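Local atomic coordinates of protein LRIM1 (Anopheles gambiae, PDB entry 3O53), a protein that forms a heterodimeric complex with another leucine-rich repeat protein, APL1C, that regulates complement-like immunity in the malaria mosquito. Residues A204-G207 / P208-S212; F242-G246 / N247-C251; V264-V267 / A268-V272; P300-F303 / A304-I308. One frame throughout, in Å; residues are numbered along the deposited sequence.

Interaction 1. Residues A204-G207 / P208-S212; sequences AFMG and PEFQS
Glu209 OE2 is gripped by the backbone just before it in the chain: Gly207 N donates to it at 2.9 Å, with a bent N-H...O angle of 134°, and reaches it from well above the carboxylate plane. A water lies 2.8 Å from both Glu209 OE2 and Phe205 O and links the two, so the carboxylate is tied to the 204-207 backbone directly and through solvent. What brings it back there is a folded side chain: CG lies between the backbone N and the carbonyl carbon (chi1 61°), and a second bend at chi2 turns the carboxylate over Gly207. The turn itself is closed by Phe210 N donating to Gly207 O at 3.0 Å, nearly straight at 165°. Gly207 O also lies at the edge of the Phe210 ring. Over one face of that ring sits Met206, whose CG is 3.7 Å from Phe210 CD2 in a CH-pi contact; its SD stands farther above the same ring in a Met-aromatic contact. Phe205 CE2 packs against Pro208 CD at 4.1 Å, the two side chains crossing at about a right angle. The whole is a tight exit from a short strand of the leucine-rich repeat into a 3-10 segment. Strand 205-206 runs parallel to strand 228-229, bonded to it through Met206 and Leu228, while the Phe210 side chain also touches Leu198 and Leu221 in neighbouring loops.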
ATOM      1  N   ALA A 204      11.921 -10.077  11.262  1.00 20.03           N
ATOM      2  CA  ALA A 204      12.675 -11.217  11.782  1.00 27.98           C
ATOM      3  C   ALA A 204      11.768 -12.367  12.243  1.00 27.79           C
ATOM      4  O   ALA A 204      12.219 -13.497  12.349  1.00 27.42           O
ATOM      5  CB  ALA A 204      13.558 -10.759  12.956  1.00 29.06           C
ATOM      6  N   PHE A 205      10.505 -12.073  12.548  1.00 23.60           N
ATOM      7  CA  PHE A 205       9.594 -13.089  13.085  1.00 25.94           C
ATOM      8  C   PHE A 205       8.249 -13.024  12.369  1.00 30.07           C
ATOM      9  O   PHE A 205       7.588 -11.990  12.368  1.00 28.35           O
ATOM     10  CB  PHE A 205       9.386 -12.873  14.593  1.00 27.94           C
ATOM     11  CG  PHE A 205       8.502 -13.906  15.248  1.00 40.96           C
ATOM     12  CD1 PHE A 205       8.601 -15.248  14.907  1.00 43.23           C
ATOM     13  CD2 PHE A 205       7.595 -13.539  16.236  1.00 45.32           C
ATOM     14  CE1 PHE A 205       7.797 -16.205  15.526  1.00 36.74           C
ATOM     15  CE2 PHE A 205       6.793 -14.491  16.860  1.00 45.26           C
ATOM     16  CZ  PHE A 205       6.896 -15.827  16.497  1.00 41.78           C
ATOM     17  N   MET A 206       7.849 -14.124  11.746  1.00 29.57           N
ATOM     18  CA  MET A 206       6.535 -14.196  11.130  1.00 27.79           C
ATOM     19  C   MET A 206       5.573 -14.728  12.185  1.00 31.58           C
ATOM     20  O   MET A 206       5.372 -15.935  12.307  1.00 30.38           O
ATOM     21  CB  MET A 206       6.579 -15.102   9.891  1.00 27.88           C
ATOM     22  CG  MET A 206       5.269 -15.208   9.141  1.00 27.85           C
ATOM     23  SD  MET A 206       5.476 -16.169   7.624  1.00 30.81           S
ATOM     24  CE  MET A 206       3.833 -16.050   6.897  1.00 31.35           C
ATOM     25  N   GLY A 207       4.992 -13.818  12.962  1.00 30.99           N
ATOM     26  CA  GLY A 207       4.308 -14.188  14.191  1.00 28.68           C
ATOM     27  C   GLY A 207       2.826 -14.473  14.037  1.00 33.67           C
ATOM     28  O   GLY A 207       2.327 -14.565  12.922  1.00 28.77           O
ATOM     29  N   PRO A 208       2.116 -14.615  15.168  1.00 37.19           N
ATOM     30  CA  PRO A 208       0.688 -14.974  15.224  1.00 40.52           C
ATOM     31  C   PRO A 208      -0.214 -13.951  14.553  1.00 32.56           C
ATOM     32  O   PRO A 208      -1.326 -14.275  14.155  1.00 33.09           O
ATOM     33  CB  PRO A 208       0.389 -15.022  16.730  1.00 44.13           C
ATOM     34  CG  PRO A 208       1.710 -15.246  17.367  1.00 52.25           C
ATOM     35  CD  PRO A 208       2.706 -14.517  16.515  1.00 42.79           C
ATOM     36  N   GLU A 209       0.272 -12.723  14.441  1.00 27.97           N
ATOM     37  CA  GLU A 209      -0.442 -11.671  13.734  1.00 31.20           C
ATOM     38  C   GLU A 209      -0.798 -12.104  12.308  1.00 36.00           C
ATOM     39  O   GLU A 209      -1.761 -11.610  11.720  1.00 29.68           O
ATOM     40  CB  GLU A 209       0.411 -10.400  13.695  1.00 34.93           C
ATOM     41  CG  GLU A 209       1.752 -10.560  12.978  1.00 32.92           C
ATOM     42  CD  GLU A 209       2.887 -11.049  13.884  1.00 42.22           C
ATOM     43  OE1 GLU A 209       2.632 -11.394  15.061  1.00 38.34           O
ATOM     44  OE2 GLU A 209       4.049 -11.069  13.409  1.00 36.31           O
ATOM     45  N   PHE A 210      -0.028 -13.033  11.751  1.00 29.10           N
ATOM     46  CA  PHE A 210      -0.239 -13.431  10.364  1.00 31.11           C
ATOM     47  C   PHE A 210      -1.443 -14.356  10.181  1.00 32.35           C
ATOM     48  O   PHE A 210      -1.814 -14.690   9.057  1.00 32.21           O
ATOM     49  CB  PHE A 210       1.051 -14.007   9.764  1.00 24.61           C
ATOM     50  CG  PHE A 210       2.026 -12.935   9.353  1.00 26.79           C
ATOM     51  CD1 PHE A 210       1.943 -12.344   8.097  1.00 28.72           C
ATOM     52  CD2 PHE A 210       2.986 -12.475  10.243  1.00 29.08           C
ATOM     53  CE1 PHE A 210       2.828 -11.327   7.718  1.00 27.65           C
ATOM     54  CE2 PHE A 210       3.873 -11.464   9.876  1.00 22.22           C
ATOM     55  CZ  PHE A 210       3.790 -10.884   8.611  1.00 23.78           C
ATOM     56  N   GLN A 211      -2.086 -14.742  11.272  1.00 29.28           N
ATOM     57  CA  GLN A 211      -3.375 -15.409  11.134  1.00 38.14           C
ATOM     58  C   GLN A 211      -4.355 -14.402  10.526  1.00 38.82           C
ATOM     59  O   GLN A 211      -5.344 -14.786   9.905  1.00 36.65           O
ATOM     60  CB  GLN A 211      -3.890 -15.948  12.471  1.00 50.06           C
ATOM     61  CG  GLN A 211      -4.967 -17.034  12.312  1.00 67.45           C
ATOM     62  CD  GLN A 211      -4.502 -18.227  11.469  1.00 60.96           C
ATOM     63  OE1 GLN A 211      -3.312 -18.521  11.390  1.00 47.53           O
ATOM     64  NE2 GLN A 211      -5.452 -18.919  10.839  1.00 56.84           N
ATOM     65  N   SER A 212      -4.060 -13.110  10.688  1.00 30.83           N
ATOM     66  CA  SER A 212      -4.839 -12.060  10.029  1.00 35.12           C
ATOM     67  C   SER A 212      -4.879 -12.264   8.519  1.00 32.54           C
ATOM     68  O   SER A 212      -5.780 -11.783   7.852  1.00 35.32           O
ATOM     69  CB  SER A 212      -4.248 -10.680  10.320  1.00 33.66           C
ATOM     70  OG  SER A 212      -4.363 -10.352  11.690  1.00 34.16           O
TER
HETATM   71  O   HOH W   1       6.404  -9.534  13.144  1.00 47.00           O

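Interaction 2. Residues F242-G246 / N247-C251; sequences FDLRG and NGFHC
Asn247 reaches back over the turn to Leu244, and its side chain can be followed outward atom by atom. CB lies over one face of the Phe249 ring, toward its rim. CG, anti to the residue's own carbonyl carbon (chi1 -74°), directs the amide back along the chain. At the tip, ND2 donates to Leu244 O at 3.0 Å, meeting it from above the carbonyl plane, and also to Leu221 O; OD1 takes the N-H of Leu226. The amide is therefore held at both ends. Leu244 O accepts a second bond from a water at 2.8 Å, and that water in turn accepts from Asn247 N. The edge of the Phe249 ring comes up to the same carbonyl, while its CZ packs on Leu244 CD1 at 3.8 Å. On the strand side, Asp243 OD1 takes Arg245 N in an Asx turn, and Arg245 grips the carboxylate side-on, NH2 to OD2 at 2.9 Å and NE to OD1. An asparagine whose amide bonds backbone groups of its own turn and of the preceding coil is one rung of the asparagine ladder of the leucine-rich repeat solenoid, here just after the last strand of its parallel series, 241-243.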
ATOM      1  N   PHE A 242       3.098 -18.290  -2.360  1.00 27.78           N
ATOM      2  CA  PHE A 242       3.641 -18.203  -1.022  1.00 29.94           C
ATOM      3  C   PHE A 242       5.150 -18.061  -1.159  1.00 32.87           C
ATOM      4  O   PHE A 242       5.837 -19.019  -1.509  1.00 33.86           O
ATOM      5  CB  PHE A 242       3.261 -19.469  -0.242  1.00 31.67           C
ATOM      6  CG  PHE A 242       3.630 -19.439   1.219  1.00 26.86           C
ATOM      7  CD1 PHE A 242       2.777 -18.879   2.155  1.00 27.65           C
ATOM      8  CD2 PHE A 242       4.814 -20.010   1.658  1.00 26.64           C
ATOM      9  CE1 PHE A 242       3.111 -18.874   3.500  1.00 32.80           C
ATOM     10  CE2 PHE A 242       5.152 -20.014   2.996  1.00 28.36           C
ATOM     11  CZ  PHE A 242       4.306 -19.449   3.924  1.00 29.82           C
ATOM     12  N   ASP A 243       5.667 -16.865  -0.882  1.00 26.93           N
ATOM     13  CA  ASP A 243       7.069 -16.561  -1.178  1.00 27.40           C
ATOM     14  C   ASP A 243       7.830 -16.077   0.061  1.00 31.95           C
ATOM     15  O   ASP A 243       7.687 -14.924   0.474  1.00 25.09           O
ATOM     16  CB  ASP A 243       7.128 -15.495  -2.273  1.00 24.04           C
ATOM     17  CG  ASP A 243       8.517 -15.305  -2.841  1.00 27.71           C
ATOM     18  OD1 ASP A 243       9.471 -15.873  -2.281  1.00 27.28           O
ATOM     19  OD2 ASP A 243       8.652 -14.569  -3.847  1.00 28.72           O
ATOM     20  N   LEU A 244       8.649 -16.962   0.626  1.00 33.98           N
ATOM     21  CA  LEU A 244       9.496 -16.635   1.772  1.00 31.83           C
ATOM     22  C   LEU A 244      10.968 -16.746   1.404  1.00 32.08           C
ATOM     23  O   LEU A 244      11.807 -17.011   2.265  1.00 30.74           O
ATOM     24  CB  LEU A 244       9.222 -17.588   2.934  1.00 30.64           C
ATOM     25  CG  LEU A 244       7.794 -17.682   3.442  1.00 33.99           C
ATOM     26  CD1 LEU A 244       7.744 -18.555   4.684  1.00 39.91           C
ATOM     27  CD2 LEU A 244       7.233 -16.298   3.730  1.00 30.48           C
ATOM     28  N   ARG A 245      11.279 -16.586   0.120  1.00 26.88           N
ATOM     29  CA  ARG A 245      12.660 -16.624  -0.331  1.00 27.63           C
ATOM     30  C   ARG A 245      13.447 -15.479   0.300  1.00 28.01           C
ATOM     31  O   ARG A 245      12.863 -14.483   0.702  1.00 27.13           O
ATOM     32  CB  ARG A 245      12.723 -16.485  -1.853  1.00 29.35           C
ATOM     33  CG  ARG A 245      12.241 -17.697  -2.628  1.00 25.59           C
ATOM     34  CD  ARG A 245      12.333 -17.403  -4.106  1.00 27.94           C
ATOM     35  NE  ARG A 245      11.529 -16.230  -4.447  1.00 31.93           N
ATOM     36  CZ  ARG A 245      11.707 -15.468  -5.522  1.00 35.28           C
ATOM     37  NH1 ARG A 245      12.675 -15.732  -6.389  1.00 35.93           N
ATOM     38  NH2 ARG A 245      10.908 -14.431  -5.725  1.00 39.12           N
ATOM     39  N   GLY A 246      14.766 -15.637   0.396  1.00 22.76           N
ATOM     40  CA  GLY A 246      15.647 -14.550   0.779  1.00 25.89           C
ATOM     41  C   GLY A 246      15.717 -14.239   2.269  1.00 24.58           C
ATOM     42  O   GLY A 246      16.121 -13.149   2.653  1.00 27.88           O
ATOM     43  N   ASN A 247      15.323 -15.182   3.112  1.00 28.72           N
ATOM     44  CA  ASN A 247      15.347 -14.953   4.549  1.00 33.46           C
ATOM     45  C   ASN A 247      16.507 -15.716   5.224  1.00 29.35           C
ATOM     46  O   ASN A 247      17.461 -16.081   4.557  1.00 29.44           O
ATOM     47  CB  ASN A 247      13.980 -15.293   5.126  1.00 25.59           C
ATOM     48  CG  ASN A 247      12.944 -14.229   4.787  1.00 30.76           C
ATOM     49  OD1 ASN A 247      13.079 -13.085   5.206  1.00 27.85           O
ATOM     50  ND2 ASN A 247      11.924 -14.595   4.008  1.00 25.88           N
ATOM     51  N   GLY A 248      16.440 -15.935   6.533  1.00 30.77           N
ATOM     52  CA  GLY A 248      17.502 -16.653   7.235  1.00 28.99           C
ATOM     53  C   GLY A 248      16.942 -17.645   8.236  1.00 26.54           C
ATOM     54  O   GLY A 248      17.240 -17.575   9.423  1.00 28.94           O
ATOM     55  N   PHE A 249      16.127 -18.578   7.756  1.00 26.17           N
ATOM     56  CA  PHE A 249      15.347 -19.441   8.640  1.00 34.63           C
ATOM     57  C   PHE A 249      16.189 -20.425   9.438  1.00 40.04           C
ATOM     58  O   PHE A 249      17.186 -20.941   8.947  1.00 31.40           O
ATOM     59  CB  PHE A 249      14.341 -20.260   7.830  1.00 32.88           C
ATOM     60  CG  PHE A 249      13.217 -19.454   7.269  1.00 34.60           C
ATOM     61  CD1 PHE A 249      12.308 -18.833   8.107  1.00 31.89           C
ATOM     62  CD2 PHE A 249      13.053 -19.341   5.897  1.00 30.40           C
ATOM     63  CE1 PHE A 249      11.267 -18.092   7.590  1.00 32.46           C
ATOM     64  CE2 PHE A 249      12.011 -18.596   5.370  1.00 32.78           C
ATOM     65  CZ  PHE A 249      11.118 -17.970   6.216  1.00 28.00           C
ATOM     66  N   HIS A 250      15.757 -20.694  10.666  1.00 31.42           N
ATOM     67  CA  HIS A 250      16.219 -21.855  11.404  1.00 33.58           C
ATOM     68  C   HIS A 250      15.461 -23.061  10.863  1.00 34.85           C
ATOM     69  O   HIS A 250      14.240 -23.011  10.722  1.00 27.52           O
ATOM     70  CB  HIS A 250      15.945 -21.662  12.903  1.00 45.29           C
ATOM     71  CG  HIS A 250      15.889 -22.936  13.687  1.00 65.09           C
ATOM     72  ND1 HIS A 250      16.913 -23.859  13.688  1.00 69.21           N
ATOM     73  CD2 HIS A 250      14.942 -23.427  14.520  1.00 72.09           C
ATOM     74  CE1 HIS A 250      16.592 -24.869  14.477  1.00 76.14           C
ATOM     75  NE2 HIS A 250      15.401 -24.631  14.994  1.00 72.40           N
ATOM     76  N   CYS A 251      16.174 -24.135  10.537  1.00 39.04           N
ATOM     77  CA  CYS A 251      15.537 -25.311   9.948  1.00 43.64           C
ATOM     78  C   CYS A 251      14.366 -25.803  10.785  1.00 40.33           C
ATOM     79  O   CYS A 251      13.309 -26.133  10.249  1.00 35.42           O
ATOM     80  CB  CYS A 251      16.554 -26.440   9.764  1.00 53.68           C
ATOM     81  SG  CYS A 251      17.702 -26.141   8.411  1.00 48.17           S
TER
HETATM   82  O   HOH W   2      14.391 -18.094   2.748  1.00 27.36           O

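Interaction 3. Residues V264-V267 / A268-V272; sequences VQTV and AKQTV
Val267 O, in the middle of helix 262-276, accepts two hydrogen bonds from Thr271. This alpha-helix is the second after the last strand of the leucine-rich repeat solenoid's parallel series, 241-243, and its inner side lies against Phe242 of that strand. The backbone ladder is regular: Ala268 N donates to Val264 O at 2.8 Å, Lys269 N to Gln265 O at 3.2 Å and Gln270 N to Thr266 O at 3.0 Å, so each of these carbonyls is met by the amide four residues on. At Val267 O the amide of Thr271 completes the same pattern at 2.9 Å, and the hydroxyl adds a second donor from the opposite face of the carbonyl plane. The threonine OG1 stands anti to its own carbonyl carbon (chi1 -65°), which swings it back along the helix toward the preceding turn. Having given its proton to Val267 O, it is also the acceptor for Phe242 N, so a buried hydroxyl joins the helix to strand 241-243. The methyl branches sit beside this polar pair: Val267 CG1 lies 3.9 Å from Thr271 OG1, and Val264, Val267 and Ala268 all pack on Phe242. On the outer face Gln270, extended beyond CG, lays its chain beside Thr266, whose hydroxyl makes a weak bond to Gln262 O. Ala268 CB sits 3.5 Å from both Val264 O and Gln265 O, on the preceding turn. The alkyl part of Gln270 comes closer, with its CG 3.4 Å from Thr266 O.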
ATOM      1  N   VAL A 264       0.917 -25.981   2.201  1.00 36.68           N
ATOM      2  CA  VAL A 264       1.648 -24.730   2.058  1.00 29.73           C
ATOM      3  C   VAL A 264       3.070 -25.041   1.590  1.00 32.00           C
ATOM      4  O   VAL A 264       3.629 -24.315   0.774  1.00 36.89           O
ATOM      5  CB  VAL A 264       1.653 -23.904   3.372  1.00 36.79           C
ATOM      6  CG1 VAL A 264       2.470 -22.619   3.197  1.00 36.60           C
ATOM      7  CG2 VAL A 264       0.219 -23.575   3.791  1.00 31.26           C
ATOM      8  N   GLN A 265       3.647 -26.134   2.081  1.00 29.77           N
ATOM      9  CA  GLN A 265       4.995 -26.502   1.670  1.00 38.31           C
ATOM     10  C   GLN A 265       5.031 -26.728   0.162  1.00 39.60           C
ATOM     11  O   GLN A 265       6.006 -26.387  -0.510  1.00 35.41           O
ATOM     12  CB  GLN A 265       5.471 -27.762   2.395  1.00 42.11           C
ATOM     13  CG  GLN A 265       6.901 -28.145   2.042  1.00 47.91           C
ATOM     14  CD  GLN A 265       7.396 -29.362   2.799  1.00 53.44           C
ATOM     15  OE1 GLN A 265       6.945 -29.643   3.909  1.00 50.55           O
ATOM     16  NE2 GLN A 265       8.339 -30.086   2.204  1.00 54.39           N
ATOM     17  N   THR A 266       3.954 -27.310  -0.356  1.00 32.88           N
ATOM     18  CA  THR A 266       3.827 -27.598  -1.776  1.00 39.61           C
ATOM     19  C   THR A 266       3.650 -26.310  -2.573  1.00 44.64           C
ATOM     20  O   THR A 266       4.215 -26.152  -3.657  1.00 36.18           O
ATOM     21  CB  THR A 266       2.619 -28.514  -2.020  1.00 43.68           C
ATOM     22  OG1 THR A 266       2.838 -29.758  -1.344  1.00 44.00           O
ATOM     23  CG2 THR A 266       2.398 -28.755  -3.516  1.00 35.99           C
ATOM     24  N   VAL A 267       2.868 -25.386  -2.024  1.00 43.49           N
ATOM     25  CA  VAL A 267       2.652 -24.097  -2.668  1.00 43.19           C
ATOM     26  C   VAL A 267       3.960 -23.307  -2.710  1.00 31.54           C
ATOM     27  O   VAL A 267       4.246 -22.631  -3.687  1.00 34.51           O
ATOM     28  CB  VAL A 267       1.561 -23.274  -1.951  1.00 38.79           C
ATOM     29  CG1 VAL A 267       1.490 -21.862  -2.526  1.00 34.22           C
ATOM     30  CG2 VAL A 267       0.208 -23.969  -2.065  1.00 35.80           C
ATOM     31  N   ALA A 268       4.756 -23.418  -1.657  1.00 31.86           N
ATOM     32  CA  ALA A 268       6.048 -22.743  -1.580  1.00 30.42           C
ATOM     33  C   ALA A 268       6.972 -23.240  -2.687  1.00 33.75           C
ATOM     34  O   ALA A 268       7.628 -22.453  -3.365  1.00 31.50           O
ATOM     35  CB  ALA A 268       6.690 -22.994  -0.232  1.00 25.99           C
ATOM     36  N   LYS A 269       7.043 -24.554  -2.860  1.00 31.80           N
ATOM     37  CA  LYS A 269       7.887 -25.108  -3.907  1.00 35.99           C
ATOM     38  C   LYS A 269       7.418 -24.648  -5.286  1.00 32.64           C
ATOM     39  O   LYS A 269       8.223 -24.222  -6.108  1.00 33.15           O
ATOM     40  CB  LYS A 269       7.903 -26.636  -3.842  1.00 41.41           C
ATOM     41  CG  LYS A 269       8.678 -27.285  -4.975  1.00 58.21           C
ATOM     42  CD  LYS A 269       8.322 -28.762  -5.107  1.00 88.45           C
ATOM     43  CE  LYS A 269       6.857 -28.956  -5.498  1.00101.59           C
ATOM     44  NZ  LYS A 269       6.464 -30.392  -5.553  1.00109.61           N
ATOM     45  N   GLN A 270       6.121 -24.748  -5.547  1.00 29.86           N
ATOM     46  CA  GLN A 270       5.581 -24.339  -6.841  1.00 36.34           C
ATOM     47  C   GLN A 270       5.846 -22.864  -7.104  1.00 34.00           C
ATOM     48  O   GLN A 270       6.125 -22.455  -8.232  1.00 29.19           O
ATOM     49  CB  GLN A 270       4.075 -24.599  -6.907  1.00 38.34           C
ATOM     50  CG  GLN A 270       3.715 -26.066  -7.048  1.00 52.69           C
ATOM     51  CD  GLN A 270       2.228 -26.313  -6.931  1.00 68.73           C
ATOM     52  OE1 GLN A 270       1.519 -25.590  -6.232  1.00 71.12           O
ATOM     53  NE2 GLN A 270       1.747 -27.342  -7.615  1.00 78.54           N
ATOM     54  N   THR A 271       5.734 -22.060  -6.057  1.00 31.03           N
ATOM     55  CA  THR A 271       5.968 -20.626  -6.173  1.00 30.50           C
ATOM     56  C   THR A 271       7.403 -20.343  -6.592  1.00 30.97           C
ATOM     57  O   THR A 271       7.638 -19.546  -7.500  1.00 34.36           O
ATOM     58  CB  THR A 271       5.655 -19.898  -4.845  1.00 27.09           C
ATOM     59  OG1 THR A 271       4.257 -20.013  -4.564  1.00 29.00           O
ATOM     60  CG2 THR A 271       6.006 -18.400  -4.946  1.00 29.02           C
ATOM     61  N   VAL A 272       8.363 -21.006  -5.948  1.00 29.66           N
ATOM     62  CA  VAL A 272       9.769 -20.828  -6.315  1.00 32.99           C
ATOM     63  C   VAL A 272      10.008 -21.318  -7.750  1.00 37.99           C
ATOM     64  O   VAL A 272      10.664 -20.644  -8.541  1.00 40.94           O
ATOM     65  CB  VAL A 272      10.720 -21.557  -5.347  1.00 34.57           C
ATOM     66  CG1 VAL A 272      12.155 -21.421  -5.817  1.00 40.03           C
ATOM     67  CG2 VAL A 272      10.565 -21.008  -3.922  1.00 35.96           C
TER

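Interaction 4. Residues P300-F303 / A304-I308; sequences PAPF and ADRLI
Pro302 O and Phe303 O accept the first two backbone bonds between the segments, from Arg306 N at 3.0 Å and Leu307 N at 3.1 Å, while, just before them, Phe303 N bonds Pro300 O three residues back. Of the side chains, Arg306 stays nearest the preceding turn. Its CG, anti to its own carbonyl carbon (chi1 -78°), is brought to 3.3 Å from Pro302 O, and the chain bends at chi3. Along that path its CD comes alongside the proline ring, 4.4 Å from Pro302 CG, a loose apolar contact at the surface. Leu307 does much the same one residue on: its CB and CG pass beside Phe303 O, CG at 3.7 Å. Pro302 occupies the N-cap position of helix 303-310, and it is its carbonyl that takes Arg306 N; the helix follows the disulfide-bearing region at the C-terminal end of the leucine-rich repeat domain. A water is inserted between Ala301 O and Asp305 N at this first turn. It donates to Ala301 O at 2.7 Å and accepts from Asp305 N at 3.0 Å, with a further, weak bond to Asp305 OD2, so it bridges the loop to the helix; Ala301 is itself poorly ordered. Ala304 faces the protein instead, its methyl meeting Val227, Leu228 and Leu299, and Ile308 further along the helix also packs on Leu228 of strand 228-229.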
ATOM      1  N   PRO A 300      19.383 -24.049  16.777  1.00 71.86           N
ATOM      2  CA  PRO A 300      18.676 -24.716  17.877  1.00 74.18           C
ATOM      3  C   PRO A 300      18.794 -23.938  19.175  1.00 84.81           C
ATOM      4  O   PRO A 300      19.052 -22.738  19.140  1.00 63.45           O
ATOM      5  CB  PRO A 300      19.437 -26.037  18.017  1.00 51.79           C
ATOM      6  CG  PRO A 300      20.804 -25.700  17.566  1.00 48.11           C
ATOM      7  CD  PRO A 300      20.570 -24.819  16.370  1.00 48.28           C
ATOM      8  N   ALA A 301      18.621 -24.625  20.301  1.00110.35           N
ATOM      9  CA  ALA A 301      18.858 -24.031  21.611  1.00125.93           C
ATOM     10  C   ALA A 301      18.283 -22.611  21.618  1.00122.57           C
ATOM     11  O   ALA A 301      17.206 -22.395  21.065  1.00128.46           O
ATOM     12  CB  ALA A 301      20.348 -24.056  21.923  1.00131.72           C
ATOM     13  N   PRO A 302      18.973 -21.637  22.237  1.00103.69           N
ATOM     14  CA  PRO A 302      18.348 -20.316  22.165  1.00 92.19           C
ATOM     15  C   PRO A 302      18.940 -19.399  21.094  1.00 62.07           C
ATOM     16  O   PRO A 302      18.685 -18.199  21.141  1.00 41.37           O
ATOM     17  CB  PRO A 302      18.639 -19.753  23.550  1.00 99.77           C
ATOM     18  CG  PRO A 302      20.019 -20.252  23.833  1.00109.17           C
ATOM     19  CD  PRO A 302      20.117 -21.623  23.170  1.00108.46           C
ATOM     20  N   PHE A 303      19.707 -19.940  20.152  1.00 51.62           N
ATOM     21  CA  PHE A 303      20.365 -19.102  19.153  1.00 44.62           C
ATOM     22  C   PHE A 303      19.367 -18.311  18.304  1.00 44.87           C
ATOM     23  O   PHE A 303      19.579 -17.131  18.062  1.00 38.50           O
ATOM     24  CB  PHE A 303      21.281 -19.922  18.248  1.00 56.35           C
ATOM     25  CG  PHE A 303      22.413 -20.582  18.971  1.00 79.61           C
ATOM     26  CD1 PHE A 303      23.461 -19.835  19.484  1.00 87.19           C
ATOM     27  CD2 PHE A 303      22.433 -21.955  19.130  1.00 99.95           C
ATOM     28  CE1 PHE A 303      24.505 -20.450  20.148  1.00 99.66           C
ATOM     29  CE2 PHE A 303      23.473 -22.576  19.790  1.00107.00           C
ATOM     30  CZ  PHE A 303      24.511 -21.822  20.300  1.00105.10           C
ATOM     31  N   ALA A 304      18.285 -18.949  17.863  1.00 49.61           N
ATOM     32  CA  ALA A 304      17.279 -18.264  17.049  1.00 51.34           C
ATOM     33  C   ALA A 304      16.632 -17.109  17.817  1.00 46.84           C
ATOM     34  O   ALA A 304      16.509 -15.994  17.302  1.00 35.86           O
ATOM     35  CB  ALA A 304      16.215 -19.245  16.574  1.00 47.52           C
ATOM     36  N   ASP A 305      16.222 -17.387  19.051  1.00 39.18           N
ATOM     37  CA  ASP A 305      15.587 -16.392  19.907  1.00 45.94           C
ATOM     38  C   ASP A 305      16.519 -15.211  20.147  1.00 45.27           C
ATOM     39  O   ASP A 305      16.087 -14.064  20.176  1.00 42.07           O
ATOM     40  CB  ASP A 305      15.191 -17.023  21.245  1.00 59.16           C
ATOM     41  CG  ASP A 305      14.083 -18.053  21.100  1.00 74.30           C
ATOM     42  OD1 ASP A 305      13.138 -17.812  20.317  1.00 61.53           O
ATOM     43  OD2 ASP A 305      14.153 -19.102  21.775  1.00 89.85           O
ATOM     44  N   ARG A 306      17.804 -15.502  20.314  1.00 47.38           N
ATOM     45  CA  ARG A 306      18.803 -14.471  20.554  1.00 47.80           C
ATOM     46  C   ARG A 306      18.981 -13.555  19.337  1.00 43.25           C
ATOM     47  O   ARG A 306      19.146 -12.347  19.499  1.00 37.21           O
ATOM     48  CB  ARG A 306      20.141 -15.105  20.951  1.00 49.18           C
ATOM     49  CG  ARG A 306      20.178 -15.574  22.400  1.00 69.77           C
ATOM     50  CD  ARG A 306      21.481 -16.281  22.743  1.00 90.05           C
ATOM     51  NE  ARG A 306      22.648 -15.429  22.531  1.00 98.19           N
ATOM     52  CZ  ARG A 306      23.898 -15.787  22.812  1.00 83.68           C
ATOM     53  NH1 ARG A 306      24.149 -16.987  23.326  1.00 72.09           N
ATOM     54  NH2 ARG A 306      24.897 -14.942  22.579  1.00 59.30           N
ATOM     55  N   LEU A 307      18.939 -14.125  18.133  1.00 37.26           N
ATOM     56  CA  LEU A 307      19.033 -13.329  16.907  1.00 47.70           C
ATOM     57  C   LEU A 307      17.873 -12.342  16.826  1.00 44.79           C
ATOM     58  O   LEU A 307      18.057 -11.176  16.474  1.00 33.44           O
ATOM     59  CB  LEU A 307      19.030 -14.222  15.659  1.00 41.87           C
ATOM     60  CG  LEU A 307      20.351 -14.872  15.250  1.00 50.27           C
ATOM     61  CD1 LEU A 307      20.175 -15.680  13.958  1.00 47.61           C
ATOM     62  CD2 LEU A 307      21.449 -13.827  15.092  1.00 52.56           C
ATOM     63  N   ILE A 308      16.681 -12.813  17.176  1.00 39.54           N
ATOM     64  CA  ILE A 308      15.496 -11.970  17.146  1.00 40.29           C
ATOM     65  C   ILE A 308      15.553 -10.871  18.216  1.00 42.00           C
ATOM     66  O   ILE A 308      15.334  -9.694  17.909  1.00 34.85           O
ATOM     67  CB  ILE A 308      14.211 -12.813  17.289  1.00 40.80           C
ATOM     68  CG1 ILE A 308      14.011 -13.662  16.021  1.00 45.99           C
ATOM     69  CG2 ILE A 308      13.009 -11.898  17.521  1.00 34.99           C
ATOM     70  CD1 ILE A 308      13.091 -14.852  16.187  1.00 44.11           C
TER
HETATM   71  O   HOH W   3      16.082 -20.233  19.843  1.00 39.95           O

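From the N terminus, interaction 1 comes first, turning the chain out of strand 205-206. Interaction 2 then turns it out of strand 241-243, the last of the solenoid's parallel series; the two touch where Met206 SD meets Leu244 CD2. Interaction 3 lies within helix 262-276, which packs against strand 241-243 and the turn after it, with Arg245 CG against Val272 CG2. Interaction 4 opens the final helix, 303-310: Pro300 meets His250 of interaction 2, and Ile308 reaches Ala204 of interaction 1. All four are local and in series, so none nests within or crosses another. Interactions 3 and 4 lie far apart, their centres about 26 Å from each other, and both touch interaction 2.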